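Local coordinates for protein pyruvate kinase (PDB 3QTG) that catalyses the last step of glycolysis, the metal-dependent transfer of a phosphoryl group from phosphoenolpyruvate to ADP, yielding pyruvate and ATP, at residues 14-20 with 413-419; 37-42 with 331-336; 54-58 with 189-193; 236-240 with 269-273. All coordinates share one frame; numbering follows the deposited sequence.

Interaction 1 of 4, residues 14-20 with 413-419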
loop_
_atom_site.group_PDB
_atom_site.type_symbol
_atom_site.label_atom_id
_atom_site.label_comp_id
_atom_site.label_asym_id
_atom_site.label_seq_id
_atom_site.Cartn_x
_atom_site.Cartn_y
_atom_site.Cartn_z
ATOM N N ARG A 14 -17.319 -4.261 -27.806
ATOM C CA ARG A 14 -16.242 -3.534 -28.490
ATOM C C ARG A 14 -14.879 -3.862 -27.887
ATOM O O ARG A 14 -14.703 -3.844 -26.672
ATOM C CB ARG A 14 -16.489 -2.019 -28.481
ATOM C CG ARG A 14 -15.528 -1.216 -29.376
ATOM C CD ARG A 14 -15.525 -1.725 -30.825
ATOM N NE ARG A 14 -16.737 -1.333 -31.556
ATOM C CZ ARG A 14 -16.764 -0.461 -32.565
ATOM N NH1 ARG A 14 -15.641 0.120 -32.989
ATOM N NH2 ARG A 14 -17.923 -0.166 -33.151
ATOM N N ASN A 15 -13.921 -4.164 -28.757
ATOM C CA ASN A 15 -12.618 -4.628 -28.308
ATOM C C ASN A 15 -11.688 -3.517 -27.819
ATOM O O ASN A 15 -11.676 -2.394 -28.338
ATOM C CB ASN A 15 -11.945 -5.557 -29.348
ATOM C CG ASN A 15 -12.490 -6.993 -29.301
ATOM O OD1 ASN A 15 -12.631 -7.658 -30.335
ATOM N ND2 ASN A 15 -12.805 -7.471 -28.099
ATOM N N LEU A 16 -10.933 -3.853 -26.781
ATOM C CA LEU A 16 -9.913 -2.972 -26.253
ATOM C C LEU A 16 -8.620 -3.330 -26.942
ATOM O O LEU A 16 -7.900 -2.445 -27.382
ATOM C CB LEU A 16 -9.829 -3.110 -24.740
ATOM C CG LEU A 16 -11.132 -2.873 -23.949
ATOM C CD1 LEU A 16 -10.840 -2.920 -22.457
ATOM C CD2 LEU A 16 -11.770 -1.536 -24.313
ATOM N N THR A 17 -8.362 -4.635 -27.071
ATOM C CA THR A 17 -7.264 -5.146 -27.895
ATOM C C THR A 17 -7.620 -4.963 -29.368
ATOM O O THR A 17 -8.688 -5.361 -29.812
ATOM C CB THR A 17 -6.994 -6.626 -27.637
ATOM O OG1 THR A 17 -6.918 -6.850 -26.226
ATOM C CG2 THR A 17 -5.680 -7.045 -28.291
ATOM N N LYS A 18 -6.711 -4.345 -30.109
ATOM C CA LYS A 18 -6.927 -4.081 -31.522
ATOM C C LYS A 18 -6.442 -5.228 -32.418
ATOM O O LYS A 18 -5.526 -5.969 -32.075
ATOM C CB LYS A 18 -6.304 -2.728 -31.916
ATOM C CG LYS A 18 -6.837 -1.542 -31.088
ATOM C CD LYS A 18 -8.364 -1.489 -31.122
ATOM C CE LYS A 18 -8.905 -0.294 -30.394
ATOM N NZ LYS A 18 -8.310 0.927 -30.983
ATOM N N ARG A 19 -7.089 -5.356 -33.572
ATOM C CA ARG A 19 -6.956 -6.525 -34.439
ATOM C C ARG A 19 -6.364 -6.062 -35.763
ATOM O O ARG A 19 -6.952 -5.228 -36.461
ATOM C CB ARG A 19 -8.340 -7.162 -34.664
ATOM C CG ARG A 19 -9.119 -7.531 -33.377
ATOM C CD ARG A 19 -10.657 -7.467 -33.561
ATOM N NE ARG A 19 -11.084 -6.126 -33.972
ATOM C CZ ARG A 19 -12.331 -5.751 -34.243
ATOM N NH1 ARG A 19 -13.344 -6.608 -34.166
ATOM N NH2 ARG A 19 -12.565 -4.497 -34.594
ATOM N N VAL A 20 -5.178 -6.578 -36.077
ATOM C CA VAL A 20 -4.487 -6.264 -37.321
ATOM C C VAL A 20 -4.362 -7.526 -38.196
ATOM O O VAL A 20 -3.979 -8.586 -37.704
ATOM C CB VAL A 20 -3.084 -5.627 -37.052
ATOM C CG1 VAL A 20 -2.203 -5.629 -38.316
ATOM C CG2 VAL A 20 -3.247 -4.225 -36.506
ATOM N N SER A 413 -6.472 4.032 -34.439
ATOM C CA SER A 413 -7.234 2.816 -34.674
ATOM C C SER A 413 -6.618 1.537 -34.077
ATOM O O SER A 413 -7.338 0.595 -33.738
ATOM C CB SER A 413 -7.399 2.645 -36.175
ATOM O OG SER A 413 -8.469 1.754 -36.413
ATOM N N ILE A 414 -5.289 1.514 -33.958
ATOM C CA ILE A 414 -4.581 0.355 -33.421
ATOM C C ILE A 414 -3.958 0.606 -32.035
ATOM O O ILE A 414 -3.099 -0.148 -31.581
ATOM C CB ILE A 414 -3.565 -0.258 -34.461
ATOM C CG1 ILE A 414 -2.420 0.713 -34.817
ATOM C CG2 ILE A 414 -4.316 -0.687 -35.738
ATOM C CD1 ILE A 414 -1.173 -0.022 -35.318
ATOM N N VAL A 415 -4.405 1.673 -31.373
ATOM C CA VAL A 415 -4.015 1.963 -29.997
ATOM C C VAL A 415 -5.099 1.391 -29.056
ATOM O O VAL A 415 -6.298 1.489 -29.344
ATOM C CB VAL A 415 -3.794 3.504 -29.773
ATOM C CG1 VAL A 415 -3.380 3.791 -28.311
ATOM C CG2 VAL A 415 -2.702 4.053 -30.724
ATOM N N TRP A 416 -4.667 0.762 -27.973
ATOM C CA TRP A 416 -5.542 0.220 -26.907
ATOM C C TRP A 416 -6.789 1.061 -26.585
ATOM O O TRP A 416 -6.676 2.233 -26.233
ATOM C CB TRP A 416 -4.724 0.054 -25.625
ATOM C CG TRP A 416 -5.548 -0.257 -24.401
ATOM C CD1 TRP A 416 -6.118 0.651 -23.535
ATOM C CD2 TRP A 416 -5.881 -1.557 -23.892
ATOM N NE1 TRP A 416 -6.772 0.002 -22.540
ATOM C CE2 TRP A 416 -6.663 -1.352 -22.726
ATOM C CE3 TRP A 416 -5.589 -2.872 -24.303
ATOM C CZ2 TRP A 416 -7.171 -2.416 -21.949
ATOM C CZ3 TRP A 416 -6.099 -3.954 -23.527
ATOM C CH2 TRP A 416 -6.881 -3.700 -22.353
ATOM N N ALA A 417 -7.956 0.434 -26.704
ATOM C CA ALA A 417 -9.281 0.953 -26.265
ATOM C C ALA A 417 -9.862 2.095 -27.074
ATOM O O ALA A 417 -11.042 2.433 -26.902
ATOM C CB ALA A 417 -9.298 1.305 -24.739
ATOM N N LEU A 418 -9.055 2.713 -27.933
ATOM C CA LEU A 418 -9.477 3.945 -28.593
ATOM C C LEU A 418 -10.472 3.700 -29.700
ATOM O O LEU A 418 -10.286 2.812 -30.555
ATOM C CB LEU A 418 -8.290 4.760 -29.127
ATOM C CG LEU A 418 -7.185 5.164 -28.142
ATOM C CD1 LEU A 418 -6.287 6.166 -28.817
ATOM C CD2 LEU A 418 -7.752 5.721 -26.821
ATOM N N GLU A 419 -11.537 4.494 -29.675
ATOM C CA GLU A 419 -12.474 4.528 -30.792
ATOM C C GLU A 419 -12.467 5.911 -31.447
ATOM O O GLU A 419 -13.155 6.827 -30.995
ATOM C CB GLU A 419 -13.889 4.104 -30.403
ATOM C CG GLU A 419 -14.637 3.607 -31.636
ATOM C CD GLU A 419 -16.128 3.545 -31.446
ATOM O OE1 GLU A 419 -16.847 4.197 -32.234
ATOM O OE2 GLU A 419 -16.582 2.858 -30.507
#
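The backbones draw closest at Leu16 and Ala417, whose CA atoms lie 4.0 Å apart, where the lead-in to the first TIM-barrel strand meets the type II turn Val415 to Leu418. This is the seam between the barrel and the C-terminal alpha/beta domain of pyruvate kinase. Ala417 N donates to an in-plane lone pair of Leu16 O at 3.0 Å. Lys18 carries most of the remaining polar contact: bends at chi2 (-53°) and chi4 (57°) curl its chain until NZ is surrounded by main-chain oxygens. It donates to Val415 O at 2.7 Å, to a lone pair of Leu418 O at 2.8 Å, and to Ser413 O at 2.9 Å, the last from above the carbonyl plane. A methionine in its place would probably leave these three buried carbonyls without their common donor and the turn weakly tied to the barrel. Leu16 lies over one face of the Trp416 indole, its CB 3.8 Å from the centroid of the six-membered ring; Pro395 O accepts the indole N-H, while Tyr347 meets the ring edge-to-face. Near the surface, the poorly ordered Arg14 guanidinium stacks on the Glu419 carboxylate, the planes 11° apart, in a long, charge-only salt bridge of 3.8 Å between NH1 and OE2. Farther along, Val20 CG2 touches Ile414 CG2 at 3.8 Å.

Interaction 2 of 4, residues 37-42 with 331-336; sequences KFLDLV and PLAAVS
Phe38 and Val335 form the centre of an apolar contact in which the two side chains cross at about a right angle. With CG swung opposite the backbone N (chi1 -179°), the Phe38 ring reaches out to the helix beginning at Pro331, and its CE1 comes within 3.5 Å of Val335 CG1. The second Val335 methyl, CG2, lies 3.6 Å from Phe38 CD1; both methyls come up to the CD1-CE1 corner from the same side of the ring. Leu41 extends the apolar patch: its CB rests on Val335 CG2, while CD1 touches both Ser336 CA, at 3.8 Å, and the Leu332 CD1 methyl. Val42 adds its CG1 at 3.9 Å from Val335 CG1. Were Phe38 cut back to alanine, a gap would probably open beside Val335, and Pro331 would lose its aromatic neighbour.

Polar groups take part in two ways. Pro331 O lies in the ring plane at the edge of Phe38, 3.3 Å from CE1. A water bridges the main chains, donating to Leu41 O and to Val335 O, each at 2.9 Å.

In the TIM barrel, helix 32-39 follows the first strand and helix 331-343 follows the eighth, so their meeting joins a helix after the first strand to one after the last, where the barrel closes. Beneath them Phe38, Val42 and Val335 all rest on Ala21 of strand 18-22, with Thr325 of helix 323-326 and Thr27 of helix 25-28 also touching Phe38.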
loop_
_atom_site.group_PDB
_atom_site.type_symbol
_atom_site.label_atom_id
_atom_site.label_comp_id
_atom_site.label_asym_id
_atom_site.label_seq_id
_atom_site.Cartn_x
_atom_site.Cartn_y
_atom_site.Cartn_z
ATOM N N LYS A 37 -16.991 -8.220 -44.896
ATOM C CA LYS A 37 -17.089 -8.984 -43.653
ATOM C C LYS A 37 -15.717 -9.211 -42.991
ATOM O O LYS A 37 -15.638 -9.398 -41.782
ATOM C CB LYS A 37 -17.831 -10.313 -43.883
ATOM C CG LYS A 37 -19.341 -10.159 -44.108
ATOM C CD LYS A 37 -20.084 -9.684 -42.841
ATOM C CE LYS A 37 -21.614 -9.513 -43.062
ATOM N NZ LYS A 37 -21.993 -8.187 -43.639
ATOM N N PHE A 38 -14.659 -9.180 -43.802
ATOM C CA PHE A 38 -13.274 -9.325 -43.340
ATOM C C PHE A 38 -12.761 -8.036 -42.662
ATOM O O PHE A 38 -12.192 -8.076 -41.553
ATOM C CB PHE A 38 -12.379 -9.708 -44.527
ATOM C CG PHE A 38 -10.935 -9.905 -44.170
ATOM C CD1 PHE A 38 -10.487 -11.134 -43.704
ATOM C CD2 PHE A 38 -10.021 -8.870 -44.319
ATOM C CE1 PHE A 38 -9.157 -11.335 -43.372
ATOM C CE2 PHE A 38 -8.684 -9.059 -43.990
ATOM C CZ PHE A 38 -8.249 -10.302 -43.513
ATOM N N LEU A 39 -12.982 -6.903 -43.329
ATOM C CA LEU A 39 -12.529 -5.604 -42.844
ATOM C C LEU A 39 -13.356 -5.096 -41.672
ATOM O O LEU A 39 -12.877 -4.281 -40.878
ATOM C CB LEU A 39 -12.490 -4.581 -43.987
ATOM C CG LEU A 39 -11.449 -4.900 -45.071
ATOM C CD1 LEU A 39 -11.524 -3.938 -46.234
ATOM C CD2 LEU A 39 -10.029 -4.928 -44.498
ATOM N N ASP A 40 -14.602 -5.568 -41.583
ATOM C CA ASP A 40 -15.473 -5.310 -40.433
ATOM C C ASP A 40 -14.888 -5.885 -39.146
ATOM O O ASP A 40 -15.280 -5.502 -38.047
ATOM C CB ASP A 40 -16.849 -5.941 -40.649
ATOM C CG ASP A 40 -17.782 -5.084 -41.515
ATOM O OD1 ASP A 40 -17.421 -3.948 -41.934
ATOM O OD2 ASP A 40 -18.904 -5.577 -41.775
ATOM N N LEU A 41 -13.965 -6.821 -39.296
ATOM C CA LEU A 41 -13.411 -7.537 -38.165
ATOM C C LEU A 41 -11.979 -7.127 -37.842
ATOM O O LEU A 41 -11.341 -7.748 -36.985
ATOM C CB LEU A 41 -13.514 -9.062 -38.383
ATOM C CG LEU A 41 -14.918 -9.649 -38.187
ATOM C CD1 LEU A 41 -15.062 -11.030 -38.847
ATOM C CD2 LEU A 41 -15.301 -9.718 -36.708
ATOM N N VAL A 42 -11.473 -6.105 -38.532
ATOM C CA VAL A 42 -10.113 -5.605 -38.282
ATOM C C VAL A 42 -10.115 -4.125 -37.908
ATOM O O VAL A 42 -11.080 -3.396 -38.190
ATOM C CB VAL A 42 -9.101 -5.915 -39.454
ATOM C CG1 VAL A 42 -9.251 -7.342 -39.918
ATOM C CG2 VAL A 42 -9.272 -4.939 -40.658
ATOM N N PRO A 331 -8.857 -16.868 -44.575
ATOM C CA PRO A 331 -8.597 -15.521 -44.048
ATOM C C PRO A 331 -9.725 -14.963 -43.183
ATOM O O PRO A 331 -9.440 -14.352 -42.152
ATOM C CB PRO A 331 -8.404 -14.664 -45.312
ATOM C CG PRO A 331 -8.913 -15.496 -46.443
ATOM C CD PRO A 331 -8.656 -16.911 -46.034
ATOM N N LEU A 332 -10.978 -15.196 -43.591
ATOM C CA LEU A 332 -12.149 -14.731 -42.849
ATOM C C LEU A 332 -12.354 -15.452 -41.519
ATOM O O LEU A 332 -12.650 -14.815 -40.533
ATOM C CB LEU A 332 -13.437 -14.798 -43.693
ATOM C CG LEU A 332 -14.740 -14.403 -42.976
ATOM C CD1 LEU A 332 -14.726 -12.960 -42.454
ATOM C CD2 LEU A 332 -15.981 -14.628 -43.854
ATOM N N ALA A 333 -12.234 -16.773 -41.501
ATOM C CA ALA A 333 -12.358 -17.522 -40.252
ATOM C C ALA A 333 -11.300 -17.073 -39.248
ATOM O O ALA A 333 -11.566 -17.011 -38.058
ATOM C CB ALA A 333 -12.233 -19.011 -40.507
ATOM N N ALA A 334 -10.110 -16.754 -39.753
ATOM C CA ALA A 334 -8.976 -16.347 -38.929
ATOM C C ALA A 334 -9.244 -15.040 -38.181
ATOM O O ALA A 334 -9.079 -15.005 -36.967
ATOM C CB ALA A 334 -7.703 -16.262 -39.757
ATOM N N VAL A 335 -9.695 -13.996 -38.884
ATOM C CA VAL A 335 -10.054 -12.729 -38.223
ATOM C C VAL A 335 -11.305 -12.836 -37.359
ATOM O O VAL A 335 -11.448 -12.123 -36.347
ATOM C CB VAL A 335 -10.165 -11.519 -39.199
ATOM C CG1 VAL A 335 -8.818 -11.249 -39.877
ATOM C CG2 VAL A 335 -11.289 -11.694 -40.223
ATOM N N SER A 336 -12.203 -13.735 -37.754
ATOM C CA SER A 336 -13.437 -13.956 -37.027
ATOM C C SER A 336 -13.126 -14.604 -35.680
ATOM O O SER A 336 -13.611 -14.146 -34.654
ATOM C CB SER A 336 -14.398 -14.802 -37.864
ATOM O OG SER A 336 -15.632 -14.978 -37.197
HETATM O O HOH W 1 -9.669 -9.897 -36.102
#

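Interaction 3 of 4, residues 54-58 with 189-193; sequences PNEVK and AISPI
Val57 sets its CG1 methyl opposite the backbone N (chi1 180°), while Ile193 places CG1 in the confined position between its own N and carbonyl carbon (chi1 58°), and these two choices bring Val57 CG1 to 4.1 Å from Ile193 CD1. Val57 CG1 also meets Ile190 CG1 at 4.0 Å, the side chains crossing at about a right angle. Val57 thus lies against both isoleucines at once. At the start of the helix, Pro54 CA lies 4.1 Å from Ile190 CD1, and the proline ring atom CG lies 4.2 Å from Ala189 CB. Lys58 runs its nearly extended chain along the outer side, bending only at its end, so that NZ comes 3.7 Å from Ile193 CG2. That end is a van der Waals neighbour of the isoleucine, without a polar partner across the contact. Ile190 also packs on Ile197, and Val57 on Leu49, a residue of the probable ATP site. The contact belongs to the outer helical layer of the TIM barrel, where helix 54-71, which follows the second strand, meets helix 181-190 and the turn after it, which come before the fourth.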
loop_
_atom_site.group_PDB
_atom_site.type_symbol
_atom_site.label_atom_id
_atom_site.label_comp_id
_atom_site.label_asym_id
_atom_site.label_seq_id
_atom_site.Cartn_x
_atom_site.Cartn_y
_atom_site.Cartn_z
ATOM N N PRO A 54 4.570 -2.665 -55.813
ATOM C CA PRO A 54 4.031 -1.308 -55.655
ATOM C C PRO A 54 2.582 -1.133 -56.121
ATOM O O PRO A 54 1.862 -0.313 -55.559
ATOM C CB PRO A 54 4.965 -0.464 -56.525
ATOM C CG PRO A 54 6.253 -1.184 -56.476
ATOM C CD PRO A 54 5.895 -2.646 -56.467
ATOM N N ASN A 55 2.156 -1.886 -57.135
ATOM C CA ASN A 55 0.759 -1.817 -57.589
ATOM C C ASN A 55 -0.182 -2.785 -56.870
ATOM O O ASN A 55 -1.414 -2.633 -56.923
ATOM C CB ASN A 55 0.653 -1.928 -59.116
ATOM C CG ASN A 55 0.665 -0.566 -59.793
ATOM O OD1 ASN A 55 -0.381 0.072 -59.954
ATOM N ND2 ASN A 55 1.854 -0.106 -60.186
ATOM N N GLU A 56 0.401 -3.775 -56.197
ATOM C CA GLU A 56 -0.327 -4.559 -55.192
ATOM C C GLU A 56 -0.582 -3.714 -53.932
ATOM O O GLU A 56 -1.686 -3.710 -53.392
ATOM C CB GLU A 56 0.447 -5.817 -54.830
ATOM C CG GLU A 56 0.451 -6.877 -55.912
ATOM C CD GLU A 56 1.234 -8.103 -55.506
ATOM O OE1 GLU A 56 2.134 -7.989 -54.638
ATOM O OE2 GLU A 56 0.950 -9.187 -56.053
ATOM N N VAL A 57 0.450 -3.001 -53.482
ATOM C CA VAL A 57 0.341 -2.069 -52.363
ATOM C C VAL A 57 -0.720 -1.014 -52.654
ATOM O O VAL A 57 -1.618 -0.799 -51.843
ATOM C CB VAL A 57 1.686 -1.372 -52.062
ATOM C CG1 VAL A 57 1.541 -0.411 -50.914
ATOM C CG2 VAL A 57 2.758 -2.388 -51.748
ATOM N N LYS A 58 -0.612 -0.382 -53.825
ATOM C CA LYS A 58 -1.525 0.675 -54.261
ATOM C C LYS A 58 -2.991 0.230 -54.269
ATOM O O LYS A 58 -3.846 0.928 -53.722
ATOM C CB LYS A 58 -1.104 1.207 -55.649
ATOM C CG LYS A 58 -1.806 2.476 -56.091
ATOM C CD LYS A 58 -1.125 3.104 -57.335
ATOM C CE LYS A 58 -1.926 4.279 -57.877
ATOM N NZ LYS A 58 -2.104 5.374 -56.872
ATOM N N ALA A 189 9.469 4.030 -54.098
ATOM C CA ALA A 189 8.511 3.403 -55.007
ATOM C C ALA A 189 7.069 3.669 -54.585
ATOM O O ALA A 189 6.177 3.770 -55.428
ATOM C CB ALA A 189 8.762 1.900 -55.084
ATOM N N ILE A 190 6.852 3.786 -53.276
ATOM C CA ILE A 190 5.506 3.879 -52.696
ATOM C C ILE A 190 5.180 5.306 -52.236
ATOM O O ILE A 190 4.035 5.621 -51.929
ATOM C CB ILE A 190 5.309 2.785 -51.585
ATOM C CG1 ILE A 190 4.804 1.482 -52.211
ATOM C CG2 ILE A 190 4.368 3.216 -50.479
ATOM C CD1 ILE A 190 5.902 0.450 -52.466
ATOM N N SER A 191 6.196 6.168 -52.250
ATOM C CA SER A 191 6.059 7.590 -51.909
ATOM C C SER A 191 4.937 8.406 -52.569
ATOM O O SER A 191 4.482 9.379 -51.963
ATOM C CB SER A 191 7.396 8.319 -52.092
ATOM O OG SER A 191 8.316 7.896 -51.094
ATOM N N PRO A 192 4.500 8.047 -53.800
ATOM C CA PRO A 192 3.298 8.744 -54.307
ATOM C C PRO A 192 2.026 8.574 -53.443
ATOM O O PRO A 192 1.150 9.441 -53.473
ATOM C CB PRO A 192 3.090 8.128 -55.697
ATOM C CG PRO A 192 4.441 7.587 -56.084
ATOM C CD PRO A 192 5.042 7.104 -54.801
ATOM N N ILE A 193 1.933 7.486 -52.677
ATOM C CA ILE A 193 0.747 7.225 -51.830
ATOM C C ILE A 193 1.062 7.323 -50.318
ATOM O O ILE A 193 0.388 6.733 -49.470
ATOM C CB ILE A 193 0.061 5.875 -52.211
ATOM C CG1 ILE A 193 1.040 4.703 -52.085
ATOM C CG2 ILE A 193 -0.467 5.945 -53.658
ATOM C CD1 ILE A 193 0.370 3.372 -51.871
#

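Interaction 4 of 4, residues 236-240 with 269-273; sequences AVNNL and VQRRI
Val237 pushes its forked side chain into a shallow hollow on the helix of residues 269-273, bounded by Val269, Arg272 and Ile273, which sit three and four residues apart and so share one face of that helix. Its two methyls divide the hollow between them. CG2 takes the inner part, 3.8 Å from Val269 CG1 and more loosely against Ile273 CD1 at 4.4 Å. CG1 points to the outer wall, where Arg272 NH2 lies 3.5 Å away. That wall exists because the arginine, extended through chi2, turns at chi3 (81°) and lays its guanidinium end beside the valine; the two side chains cross at about a right angle.

Both segments belong to the helical layer of the TIM barrel: helices 234-238 and 240-245 come after the fifth strand, and helix 266-279 after the sixth, so helices following neighbouring strands meet here. Ile231 of the fifth strand lies under Val237, Leu240 and Ile273 alike, and Leu257 of helix 254-257 fills in beside Val237, Val269 and Ile273.

The second bump is Leu240. Its CG stands opposite the backbone N (chi1 -164°), sending CD2 into the notch between two consecutive residues, 3.8 Å from Arg272 CG and 3.8 Å from Ile273 CA. Here the methyl touches the helix backbone itself. CD1 of Leu240 closes in on Ile273 CG1 at 4.1 Å, and the two side chains cross at about a right angle.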
loop_
_atom_site.group_PDB
_atom_site.type_symbol
_atom_site.label_atom_id
_atom_site.label_comp_id
_atom_site.label_asym_id
_atom_site.label_seq_id
_atom_site.Cartn_x
_atom_site.Cartn_y
_atom_site.Cartn_z
ATOM N N ALA A 236 18.492 -7.025 -30.326
ATOM C CA ALA A 236 17.373 -6.122 -29.995
ATOM C C ALA A 236 16.922 -6.294 -28.532
ATOM O O ALA A 236 16.701 -5.308 -27.808
ATOM C CB ALA A 236 16.204 -6.353 -30.955
ATOM N N VAL A 237 16.799 -7.549 -28.101
ATOM C CA VAL A 237 16.451 -7.843 -26.724
ATOM C C VAL A 237 17.516 -7.326 -25.735
ATOM O O VAL A 237 17.168 -6.800 -24.712
ATOM C CB VAL A 237 16.075 -9.352 -26.503
ATOM C CG1 VAL A 237 15.783 -9.645 -25.001
ATOM C CG2 VAL A 237 14.876 -9.738 -27.372
ATOM N N ASN A 238 18.804 -7.450 -26.046
ATOM C CA ASN A 238 19.839 -6.912 -25.136
ATOM C C ASN A 238 19.912 -5.371 -25.091
ATOM O O ASN A 238 20.475 -4.807 -24.154
ATOM C CB ASN A 238 21.218 -7.508 -25.447
ATOM C CG ASN A 238 21.217 -9.039 -25.426
ATOM O OD1 ASN A 238 20.550 -9.687 -24.592
ATOM N ND2 ASN A 238 21.966 -9.624 -26.341
ATOM N N ASN A 239 19.347 -4.712 -26.099
ATOM C CA ASN A 239 19.265 -3.239 -26.183
ATOM C C ASN A 239 17.797 -2.728 -26.079
ATOM O O ASN A 239 17.435 -1.679 -26.629
ATOM C CB ASN A 239 19.912 -2.764 -27.492
ATOM C CG ASN A 239 20.351 -1.307 -27.444
ATOM O OD1 ASN A 239 20.750 -0.794 -26.397
ATOM N ND2 ASN A 239 20.290 -0.638 -28.588
ATOM N N LEU A 240 16.973 -3.466 -25.344
ATOM C CA LEU A 240 15.523 -3.208 -25.280
ATOM C C LEU A 240 15.148 -1.851 -24.670
ATOM O O LEU A 240 14.349 -1.113 -25.253
ATOM C CB LEU A 240 14.819 -4.351 -24.539
ATOM C CG LEU A 240 13.302 -4.483 -24.667
ATOM C CD1 LEU A 240 12.882 -4.601 -26.123
ATOM C CD2 LEU A 240 12.871 -5.708 -23.883
ATOM N N VAL A 269 10.786 -13.916 -22.958
ATOM C CA VAL A 269 11.246 -12.807 -23.786
ATOM C C VAL A 269 10.057 -11.936 -24.232
ATOM O O VAL A 269 10.123 -10.724 -24.129
ATOM C CB VAL A 269 12.131 -13.300 -25.002
ATOM C CG1 VAL A 269 12.359 -12.202 -26.003
ATOM C CG2 VAL A 269 13.470 -13.846 -24.520
ATOM N N GLN A 270 8.972 -12.561 -24.702
ATOM C CA GLN A 270 7.726 -11.858 -24.991
ATOM C C GLN A 270 7.268 -11.031 -23.787
ATOM O O GLN A 270 6.931 -9.853 -23.915
ATOM C CB GLN A 270 6.621 -12.846 -25.374
ATOM C CG GLN A 270 5.269 -12.160 -25.610
ATOM C CD GLN A 270 4.196 -13.102 -26.146
ATOM O OE1 GLN A 270 4.469 -13.976 -26.982
ATOM N NE2 GLN A 270 2.972 -12.933 -25.667
ATOM N N ARG A 271 7.247 -11.658 -22.615
ATOM C CA ARG A 271 6.819 -10.958 -21.412
ATOM C C ARG A 271 7.713 -9.752 -21.144
ATOM O O ARG A 271 7.214 -8.670 -20.865
ATOM C CB ARG A 271 6.799 -11.920 -20.218
ATOM C CG ARG A 271 6.208 -11.349 -18.985
ATOM C CD ARG A 271 6.447 -12.277 -17.793
ATOM N NE ARG A 271 5.531 -13.409 -17.784
ATOM C CZ ARG A 271 5.418 -14.262 -16.769
ATOM N NH1 ARG A 271 6.169 -14.113 -15.685
ATOM N NH2 ARG A 271 4.548 -15.261 -16.833
ATOM N N ARG A 272 9.028 -9.927 -21.255
ATOM C CA ARG A 272 9.950 -8.821 -21.010
ATOM C C ARG A 272 9.790 -7.652 -22.013
ATOM O O ARG A 272 9.857 -6.485 -21.617
ATOM C CB ARG A 272 11.411 -9.306 -20.899
ATOM C CG ARG A 272 12.461 -8.178 -21.016
ATOM C CD ARG A 272 13.834 -8.525 -20.346
ATOM N NE ARG A 272 14.693 -9.363 -21.199
ATOM C CZ ARG A 272 14.764 -10.699 -21.141
ATOM N NH1 ARG A 272 14.020 -11.385 -20.271
ATOM N NH2 ARG A 272 15.579 -11.355 -21.965
ATOM N N ILE A 273 9.561 -7.955 -23.291
ATOM C CA ILE A 273 9.298 -6.893 -24.274
ATOM C C ILE A 273 8.020 -6.106 -23.948
ATOM O O ILE A 273 7.996 -4.862 -24.023
ATOM C CB ILE A 273 9.231 -7.408 -25.742
ATOM C CG1 ILE A 273 10.577 -8.029 -26.185
ATOM C CG2 ILE A 273 8.847 -6.244 -26.660
ATOM C CD1 ILE A 273 10.487 -9.085 -27.299
#

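In the fold
Interactions 2, 3 and 4 all join helices or helix ends of the barrel's outer layer, whereas interaction 1 alone ties the barrel to the C-terminal domain. Chemistry follows place: the buried seam of interaction 1 relies on direct polar bonds to main-chain carbonyls, while the helix contacts are mainly apolar, with interaction 2 adding a water bridge. Interactions 1 and 4 are buried, and 2 and 3 partly so. Strand 18-22 carries part of interaction 1 and, through Ala21, underlies interaction 2; the two touch, Arg19 O lying 3.7 Å from Val42 CB. Interactions 3 and 4 stand on opposite sides of the chain's centre, their nearest atoms about 25 Å apart.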